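PDB 3ERV: putative C39-like peptidase from Bacillus anthracis, which is of unknown function but, as a C39-like member of the papain-like peptidase clan, is probably a cysteine peptidase. Local coordinates for residues A[42-54]-A[93-107]. Residues are numbered along the deposited sequence; the frame is centred on the assembly and turned at random.
Sequences QLPELDRGCEVTS and FVGNIYTFSESGYGV. With EDO (1,2-ethanediol), chain B.
R48 drives its guanidinium into the loop that follows strand 93-94. The chain is extended from CG to NE, which carries the group to three backbone carbonyls. R48 NH1 donates to N96 O at 2.8 Å, close to the guanidinium plane, and to T99 O, which is tilted from it. R48 NH2 donates to E102 O at 2.9 Å. G104 N lies over one face and F100 CD1 over the other, with the F100 ring turned 81° to the guanidinium. At the backbone, R48 N donates to I97 O, and I97 CD1 meets V52 CG1 tip to tip at 3.9 Å. L46 CD2 packs against Y98 CD1 at 3.7 Å, the two side chains lying side by side. This tight part leads into helix 50-61, whose C50 probably serves as the nucleophile of a Cys-His-Asp triad with H178 and D194, as in C39 peptidases. One residue on, E51 is bent at chi2 (98°), and its OE2 takes V107 N at 3.0 Å from above the carboxylate plane. Toward solvent, D47 and F100 are less enclosed, though D47 OD2 accepts F100 N at a short 2.8 Å through its anti lone pair. D47 CB sits over the exposed F100 ring in a CH-pi contact. Water 1 links the same OD2 to T99 OG1.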
ATOM      1  N   GLN A  42     -11.530   0.535  -4.641  1.00 44.42           N
ATOM      2  CA  GLN A  42     -11.600  -0.905  -4.357  1.00 45.00           C
ATOM      3  C   GLN A  42     -13.048  -1.441  -4.366  1.00 45.70           C
ATOM      4  O   GLN A  42     -13.292  -2.560  -4.844  1.00 45.63           O
ATOM      5  CB  GLN A  42     -10.889  -1.263  -3.043  1.00 44.69           C
ATOM      6  CG  GLN A  42     -11.507  -0.656  -1.746  1.00 44.10           C
ATOM      7  CD  GLN A  42     -10.577  -0.818  -0.546  1.00 41.89           C
ATOM      8  OE1 GLN A  42      -9.539  -0.195  -0.474  1.00 47.90           O
ATOM      9  NE2 GLN A  42     -10.952  -1.676   0.393  1.00 43.37           N
ATOM     10  N   LEU A  43     -13.994  -0.644  -3.848  1.00 45.50           N
ATOM     11  CA  LEU A  43     -15.401  -1.070  -3.778  1.00 46.65           C
ATOM     12  C   LEU A  43     -16.049  -0.781  -5.083  1.00 45.88           C
ATOM     13  O   LEU A  43     -15.617   0.116  -5.785  1.00 47.50           O
ATOM     14  CB  LEU A  43     -16.175  -0.309  -2.680  1.00 46.79           C
ATOM     15  CG  LEU A  43     -15.638  -0.482  -1.281  1.00 47.70           C
ATOM     16  CD1 LEU A  43     -16.254   0.549  -0.317  1.00 48.56           C
ATOM     17  CD2 LEU A  43     -15.902  -1.925  -0.818  1.00 48.24           C
ATOM     18  N   PRO A  44     -17.104  -1.532  -5.425  1.00 47.18           N
ATOM     19  CA  PRO A  44     -17.726  -2.521  -4.528  1.00 46.13           C
ATOM     20  C   PRO A  44     -17.090  -3.941  -4.518  1.00 45.90           C
ATOM     21  O   PRO A  44     -17.339  -4.701  -3.588  1.00 45.68           O
ATOM     22  CB  PRO A  44     -19.148  -2.621  -5.098  1.00 46.31           C
ATOM     23  CG  PRO A  44     -18.948  -2.404  -6.596  1.00 45.59           C
ATOM     24  CD  PRO A  44     -17.927  -1.294  -6.644  1.00 45.95           C
ATOM     25  N   GLU A  45     -16.313  -4.298  -5.544  1.00 45.49           N
ATOM     26  CA  GLU A  45     -15.787  -5.670  -5.707  1.00 45.09           C
ATOM     27  C   GLU A  45     -14.832  -6.216  -4.622  1.00 42.75           C
ATOM     28  O   GLU A  45     -14.838  -7.399  -4.330  1.00 43.43           O
ATOM     29  CB  GLU A  45     -15.109  -5.787  -7.069  1.00 45.24           C
ATOM     30  CG  GLU A  45     -16.020  -5.367  -8.166  1.00 48.52           C
ATOM     31  CD  GLU A  45     -15.927  -3.903  -8.561  1.00 47.85           C
ATOM     32  OE1 GLU A  45     -15.484  -2.993  -7.819  1.00 47.26           O
ATOM     33  OE2 GLU A  45     -16.331  -3.674  -9.683  1.00 51.47           O
ATOM     34  N   LEU A  46     -14.038  -5.359  -4.010  1.00 42.15           N
ATOM     35  CA  LEU A  46     -12.955  -5.816  -3.118  1.00 40.51           C
ATOM     36  C   LEU A  46     -13.061  -5.143  -1.777  1.00 41.09           C
ATOM     37  O   LEU A  46     -12.510  -4.055  -1.615  1.00 40.27           O
ATOM     38  CB  LEU A  46     -11.581  -5.496  -3.727  1.00 40.03           C
ATOM     39  CG  LEU A  46     -11.238  -6.153  -5.088  1.00 39.59           C
ATOM     40  CD1 LEU A  46      -9.771  -5.873  -5.447  1.00 38.34           C
ATOM     41  CD2 LEU A  46     -11.484  -7.697  -4.971  1.00 37.62           C
ATOM     42  N   ASP A  47     -13.757  -5.775  -0.828  1.00 40.93           N
ATOM     43  CA  ASP A  47     -13.931  -5.170   0.512  1.00 42.60           C
ATOM     44  C   ASP A  47     -12.580  -4.922   1.142  1.00 42.75           C
ATOM     45  O   ASP A  47     -12.382  -3.888   1.804  1.00 42.86           O
ATOM     46  CB  ASP A  47     -14.767  -6.056   1.462  1.00 43.16           C
ATOM     47  CG  ASP A  47     -16.248  -5.997   1.154  1.00 44.96           C
ATOM     48  OD1 ASP A  47     -16.668  -5.083   0.400  1.00 46.04           O
ATOM     49  OD2 ASP A  47     -16.987  -6.913   1.593  1.00 48.99           O
ATOM     50  N   ARG A  48     -11.629  -5.833   0.889  1.00 41.55           N
ATOM     51  CA  ARG A  48     -10.296  -5.620   1.412  1.00 40.13           C
ATOM     52  C   ARG A  48      -9.258  -5.448   0.310  1.00 40.55           C
ATOM     53  O   ARG A  48      -8.165  -6.019   0.384  1.00 39.44           O
ATOM     54  CB  ARG A  48      -9.859  -6.742   2.360  1.00 39.62           C
ATOM     55  CG  ARG A  48     -10.638  -6.769   3.667  1.00 38.88           C
ATOM     56  CD  ARG A  48     -10.119  -7.809   4.680  1.00 38.12           C
ATOM     57  NE  ARG A  48     -11.078  -7.984   5.792  1.00 41.11           N
ATOM     58  CZ  ARG A  48     -12.109  -8.841   5.806  1.00 43.79           C
ATOM     59  NH1 ARG A  48     -12.342  -9.680   4.780  1.00 38.66           N
ATOM     60  NH2 ARG A  48     -12.917  -8.891   6.879  1.00 41.00           N
ATOM     61  N   GLY A  49      -9.589  -4.657  -0.700  1.00 40.37           N
ATOM     62  CA  GLY A  49      -8.681  -4.498  -1.818  1.00 41.13           C
ATOM     63  C   GLY A  49      -7.794  -3.261  -1.887  1.00 41.79           C
ATOM     64  O   GLY A  49      -7.322  -2.936  -2.966  1.00 42.40           O
ATOM     65  N   CYS A  50      -7.547  -2.568  -0.776  1.00 41.15           N
ATOM     66  CA  CYS A  50      -6.749  -1.325  -0.833  1.00 41.65           C
ATOM     67  C   CYS A  50      -5.317  -1.551  -1.369  1.00 41.04           C
ATOM     68  O   CYS A  50      -4.844  -0.785  -2.182  1.00 39.17           O
ATOM     69  CB  CYS A  50      -6.714  -0.579   0.516  1.00 41.16           C
ATOM     70  SG  CYS A  50      -5.916  -1.469   1.903  1.00 47.68           S
ATOM     71  N   GLU A  51      -4.614  -2.584  -0.904  1.00 40.08           N
ATOM     72  CA  GLU A  51      -3.270  -2.837  -1.475  1.00 39.54           C
ATOM     73  C   GLU A  51      -3.230  -3.191  -2.966  1.00 40.00           C
ATOM     74  O   GLU A  51      -2.417  -2.625  -3.753  1.00 39.38           O
ATOM     75  CB  GLU A  51      -2.557  -3.930  -0.671  1.00 39.98           C
ATOM     76  CG  GLU A  51      -2.527  -3.691   0.835  1.00 40.76           C
ATOM     77  CD  GLU A  51      -3.595  -4.406   1.670  1.00 45.64           C
ATOM     78  OE1 GLU A  51      -4.640  -4.829   1.130  1.00 48.88           O
ATOM     79  OE2 GLU A  51      -3.406  -4.491   2.929  1.00 45.50           O
ATOM     80  N   VAL A  52      -4.071  -4.130  -3.382  1.00 40.05           N
ATOM     81  CA  VAL A  52      -4.042  -4.509  -4.795  1.00 40.99           C
ATOM     82  C   VAL A  52      -4.596  -3.383  -5.688  1.00 41.52           C
ATOM     83  O   VAL A  52      -4.224  -3.265  -6.865  1.00 41.28           O
ATOM     84  CB  VAL A  52      -4.743  -5.869  -5.110  1.00 39.80           C
ATOM     85  CG1 VAL A  52      -4.055  -7.059  -4.368  1.00 38.61           C
ATOM     86  CG2 VAL A  52      -6.292  -5.842  -4.858  1.00 39.42           C
ATOM     87  N   THR A  53      -5.508  -2.585  -5.147  1.00 41.24           N
ATOM     88  CA  THR A  53      -6.095  -1.495  -5.938  1.00 40.70           C
ATOM     89  C   THR A  53      -5.089  -0.359  -6.150  1.00 41.09           C
ATOM     90  O   THR A  53      -5.021   0.180  -7.262  1.00 42.09           O
ATOM     91  CB  THR A  53      -7.435  -0.981  -5.323  1.00 41.71           C
ATOM     92  OG1 THR A  53      -8.359  -2.074  -5.225  1.00 41.83           O
ATOM     93  CG2 THR A  53      -8.065   0.077  -6.210  1.00 39.01           C
ATOM     94  N   SER A  54      -4.325   0.009  -5.092  1.00 41.23           N
ATOM     95  CA  SER A  54      -3.203   0.966  -5.194  1.00 41.27           C
ATOM     96  C   SER A  54      -2.096   0.467  -6.148  1.00 40.38           C
ATOM     97  O   SER A  54      -1.526   1.224  -6.965  1.00 40.18           O
ATOM     98  CB  SER A  54      -2.567   1.214  -3.811  1.00 41.74           C
ATOM     99  OG  SER A  54      -3.493   1.823  -2.873  1.00 41.47           O
ATOM    100  N   PHE A  93      -1.367 -12.161   1.522  1.00 43.78           N
ATOM    101  CA  PHE A  93      -2.589 -11.522   1.963  1.00 42.57           C
ATOM    102  C   PHE A  93      -3.283 -12.412   2.984  1.00 42.88           C
ATOM    103  O   PHE A  93      -3.537 -13.588   2.725  1.00 42.72           O
ATOM    104  CB  PHE A  93      -3.541 -11.193   0.779  1.00 42.09           C
ATOM    105  CG  PHE A  93      -4.730 -10.411   1.196  1.00 40.50           C
ATOM    106  CD1 PHE A  93      -4.768  -9.041   1.001  1.00 38.81           C
ATOM    107  CD2 PHE A  93      -5.807 -11.043   1.848  1.00 41.17           C
ATOM    108  CE1 PHE A  93      -5.906  -8.286   1.427  1.00 40.66           C
ATOM    109  CE2 PHE A  93      -6.924 -10.307   2.300  1.00 40.08           C
ATOM    110  CZ  PHE A  93      -6.983  -8.933   2.086  1.00 35.82           C
ATOM    111  N   VAL A  94      -3.641 -11.849   4.137  1.00 42.42           N
ATOM    112  CA  VAL A  94      -4.199 -12.682   5.237  1.00 41.69           C
ATOM    113  C   VAL A  94      -5.730 -12.739   5.191  1.00 41.88           C
ATOM    114  O   VAL A  94      -6.423 -11.720   5.455  1.00 40.68           O
ATOM    115  CB  VAL A  94      -3.749 -12.191   6.684  1.00 42.24           C
ATOM    116  CG1 VAL A  94      -4.329 -13.122   7.800  1.00 43.33           C
ATOM    117  CG2 VAL A  94      -2.248 -12.112   6.804  1.00 40.24           C
ATOM    118  N   GLY A  95      -6.261 -13.915   4.864  1.00 38.82           N
ATOM    119  CA  GLY A  95      -7.667 -14.075   4.844  1.00 39.98           C
ATOM    120  C   GLY A  95      -8.328 -13.598   3.559  1.00 40.00           C
ATOM    121  O   GLY A  95      -7.756 -13.759   2.456  1.00 40.96           O
ATOM    122  N   ASN A  96      -9.511 -13.010   3.702  1.00 40.07           N
ATOM    123  CA  ASN A  96     -10.437 -12.810   2.592  1.00 40.73           C
ATOM    124  C   ASN A  96     -10.343 -11.416   1.992  1.00 40.28           C
ATOM    125  O   ASN A  96     -10.657 -10.419   2.640  1.00 39.10           O
ATOM    126  CB  ASN A  96     -11.862 -13.134   3.043  1.00 41.70           C
ATOM    127  CG  ASN A  96     -12.774 -13.449   1.878  1.00 42.78           C
ATOM    128  OD1 ASN A  96     -13.044 -12.572   1.032  1.00 41.64           O
ATOM    129  ND2 ASN A  96     -13.231 -14.711   1.797  1.00 40.92           N
ATOM    130  N   ILE A  97      -9.797 -11.339   0.776  1.00 40.05           N
ATOM    131  CA  ILE A  97      -9.666 -10.076   0.070  1.00 39.45           C
ATOM    132  C   ILE A  97     -11.026  -9.521  -0.458  1.00 39.47           C
ATOM    133  O   ILE A  97     -11.174  -8.318  -0.648  1.00 39.17           O
ATOM    134  CB  ILE A  97      -8.647 -10.231  -1.093  1.00 40.03           C
ATOM    135  CG1 ILE A  97      -8.178  -8.851  -1.616  1.00 39.56           C
ATOM    136  CG2 ILE A  97      -9.242 -11.168  -2.197  1.00 39.56           C
ATOM    137  CD1 ILE A  97      -6.874  -8.945  -2.446  1.00 36.62           C
ATOM    138  N   TYR A  98     -12.010 -10.399  -0.641  1.00 40.84           N
ATOM    139  CA  TYR A  98     -13.238 -10.082  -1.354  1.00 42.76           C
ATOM    140  C   TYR A  98     -14.356  -9.557  -0.446  1.00 43.81           C
ATOM    141  O   TYR A  98     -15.047  -8.571  -0.785  1.00 44.05           O
ATOM    142  CB  TYR A  98     -13.791 -11.335  -2.060  1.00 42.88           C
ATOM    143  CG  TYR A  98     -12.894 -11.853  -3.149  1.00 44.64           C
ATOM    144  CD1 TYR A  98     -12.662 -11.098  -4.304  1.00 43.18           C
ATOM    145  CD2 TYR A  98     -12.263 -13.098  -3.030  1.00 43.59           C
ATOM    146  CE1 TYR A  98     -11.810 -11.568  -5.303  1.00 42.13           C
ATOM    147  CE2 TYR A  98     -11.424 -13.569  -4.038  1.00 44.72           C
ATOM    148  CZ  TYR A  98     -11.190 -12.789  -5.158  1.00 41.64           C
ATOM    149  OH  TYR A  98     -10.331 -13.265  -6.126  1.00 42.97           O
ATOM    150  N   THR A  99     -14.572 -10.238   0.677  1.00 44.59           N
ATOM    151  CA  THR A  99     -15.761  -9.918   1.498  1.00 46.55           C
ATOM    152  C   THR A  99     -15.518  -9.744   3.013  1.00 47.27           C
ATOM    153  O   THR A  99     -14.915 -10.602   3.647  1.00 47.10           O
ATOM    154  CB  THR A  99     -16.924 -10.909   1.266  1.00 46.54           C
ATOM    155  OG1 THR A  99     -18.048 -10.487   2.046  1.00 48.73           O
ATOM    156  CG2 THR A  99     -16.549 -12.342   1.670  1.00 43.49           C
ATOM    157  N   PHE A 100     -16.056  -8.648   3.571  1.00 48.66           N
ATOM    158  CA  PHE A 100     -16.052  -8.374   5.022  1.00 48.49           C
ATOM    159  C   PHE A 100     -16.803  -9.497   5.750  1.00 49.14           C
ATOM    160  O   PHE A 100     -16.626  -9.739   6.938  1.00 49.82           O
ATOM    161  CB  PHE A 100     -16.720  -7.020   5.318  1.00 48.69           C
ATOM    162  CG  PHE A 100     -15.822  -5.804   5.067  1.00 49.64           C
ATOM    163  CD1 PHE A 100     -14.554  -5.748   5.575  1.00 48.72           C
ATOM    164  CD2 PHE A 100     -16.277  -4.727   4.337  1.00 48.76           C
ATOM    165  CE1 PHE A 100     -13.770  -4.649   5.382  1.00 50.95           C
ATOM    166  CE2 PHE A 100     -15.474  -3.642   4.104  1.00 50.21           C
ATOM    167  CZ  PHE A 100     -14.226  -3.601   4.647  1.00 51.30           C
ATOM    168  N   SER A 101     -17.649 -10.215   5.052  1.00 49.24           N
ATOM    169  CA  SER A 101     -18.387 -11.275   5.735  1.00 48.95           C
ATOM    170  C   SER A 101     -17.495 -12.433   6.149  1.00 48.90           C
ATOM    171  O   SER A 101     -17.963 -13.344   6.815  1.00 50.09           O
ATOM    172  CB  SER A 101     -19.549 -11.784   4.875  1.00 48.60           C
ATOM    173  OG  SER A 101     -19.065 -12.585   3.792  1.00 51.32           O
ATOM    174  N   GLU A 102     -16.218 -12.428   5.759  1.00 47.95           N
ATOM    175  CA  GLU A 102     -15.265 -13.442   6.245  1.00 47.20           C
ATOM    176  C   GLU A 102     -14.122 -12.690   6.849  1.00 46.97           C
ATOM    177  O   GLU A 102     -13.946 -11.526   6.522  1.00 46.22           O
ATOM    178  CB  GLU A 102     -14.753 -14.298   5.093  1.00 47.43           C
ATOM    179  CG  GLU A 102     -15.872 -15.040   4.425  1.00 49.88           C
ATOM    180  CD  GLU A 102     -16.383 -16.164   5.308  1.00 55.53           C
ATOM    181  OE1 GLU A 102     -15.574 -16.677   6.113  1.00 55.30           O
ATOM    182  OE2 GLU A 102     -17.570 -16.559   5.184  1.00 60.64           O
ATOM    183  N   SER A 103     -13.368 -13.334   7.742  1.00 46.66           N
ATOM    184  CA  SER A 103     -12.178 -12.702   8.342  1.00 47.35           C
ATOM    185  C   SER A 103     -11.101 -12.384   7.326  1.00 45.76           C
ATOM    186  O   SER A 103     -10.870 -13.173   6.418  1.00 45.36           O
ATOM    187  CB  SER A 103     -11.544 -13.640   9.372  1.00 46.78           C
ATOM    188  OG  SER A 103     -12.514 -13.996  10.322  1.00 52.53           O
ATOM    189  N   GLY A 104     -10.384 -11.277   7.544  1.00 45.23           N
ATOM    190  CA  GLY A 104      -9.229 -10.940   6.717  1.00 44.51           C
ATOM    191  C   GLY A 104      -8.533  -9.716   7.244  1.00 45.46           C
ATOM    192  O   GLY A 104      -9.065  -8.984   8.105  1.00 45.18           O
ATOM    193  N   TYR A 105      -7.328  -9.461   6.758  1.00 44.35           N
ATOM    194  CA  TYR A 105      -6.618  -8.306   7.206  1.00 43.49           C
ATOM    195  C   TYR A 105      -6.071  -7.483   6.007  1.00 44.01           C
ATOM    196  O   TYR A 105      -6.701  -6.509   5.574  1.00 42.89           O
ATOM    197  CB  TYR A 105      -5.502  -8.755   8.180  1.00 44.05           C
ATOM    198  CG  TYR A 105      -4.593  -7.611   8.607  1.00 43.43           C
ATOM    199  CD1 TYR A 105      -5.119  -6.495   9.276  1.00 44.60           C
ATOM    200  CD2 TYR A 105      -3.219  -7.645   8.357  1.00 42.60           C
ATOM    201  CE1 TYR A 105      -4.305  -5.438   9.669  1.00 43.02           C
ATOM    202  CE2 TYR A 105      -2.393  -6.582   8.738  1.00 43.03           C
ATOM    203  CZ  TYR A 105      -2.971  -5.483   9.424  1.00 43.51           C
ATOM    204  OH  TYR A 105      -2.218  -4.419   9.857  1.00 47.87           O
ATOM    205  N   GLY A 106      -4.941  -7.915   5.432  1.00 43.41           N
ATOM    206  CA  GLY A 106      -4.286  -7.144   4.357  1.00 43.46           C
ATOM    207  C   GLY A 106      -2.993  -7.864   4.055  1.00 43.46           C
ATOM    208  O   GLY A 106      -2.812  -9.032   4.445  1.00 43.64           O
ATOM    209  N   VAL A 107      -2.080  -7.172   3.394  1.00 43.66           N
ATOM    210  CA  VAL A 107      -0.840  -7.785   2.953  1.00 44.01           C
ATOM    211  C   VAL A 107       0.218  -6.703   3.071  1.00 44.75           C
ATOM    212  O   VAL A 107      -0.073  -5.522   2.881  1.00 46.91           O
ATOM    213  CB  VAL A 107      -0.945  -8.323   1.489  1.00 43.21           C
ATOM    214  CG1 VAL A 107      -1.234  -7.162   0.531  1.00 44.77           C
ATOM    215  CG2 VAL A 107       0.353  -9.018   1.083  1.00 41.75           C
TER
HETATM  216  C1  EDO B   1      -9.487 -14.436  -0.985  1.00 54.22           C
HETATM  217  O1  EDO B   1      -8.520 -13.802  -0.155  1.00 46.38           O
HETATM  218  C2  EDO B   1      -9.771 -15.859  -0.593  1.00 52.86           C
HETATM  219  O2  EDO B   1     -10.672 -15.916   0.514  1.00 57.32           O
HETATM  220  O   HOH W   1     -19.636  -8.342   0.332  1.00 65.50           O
HETATM  221  O   HOH W   2      -6.596  -5.045   3.229  1.00 50.43           O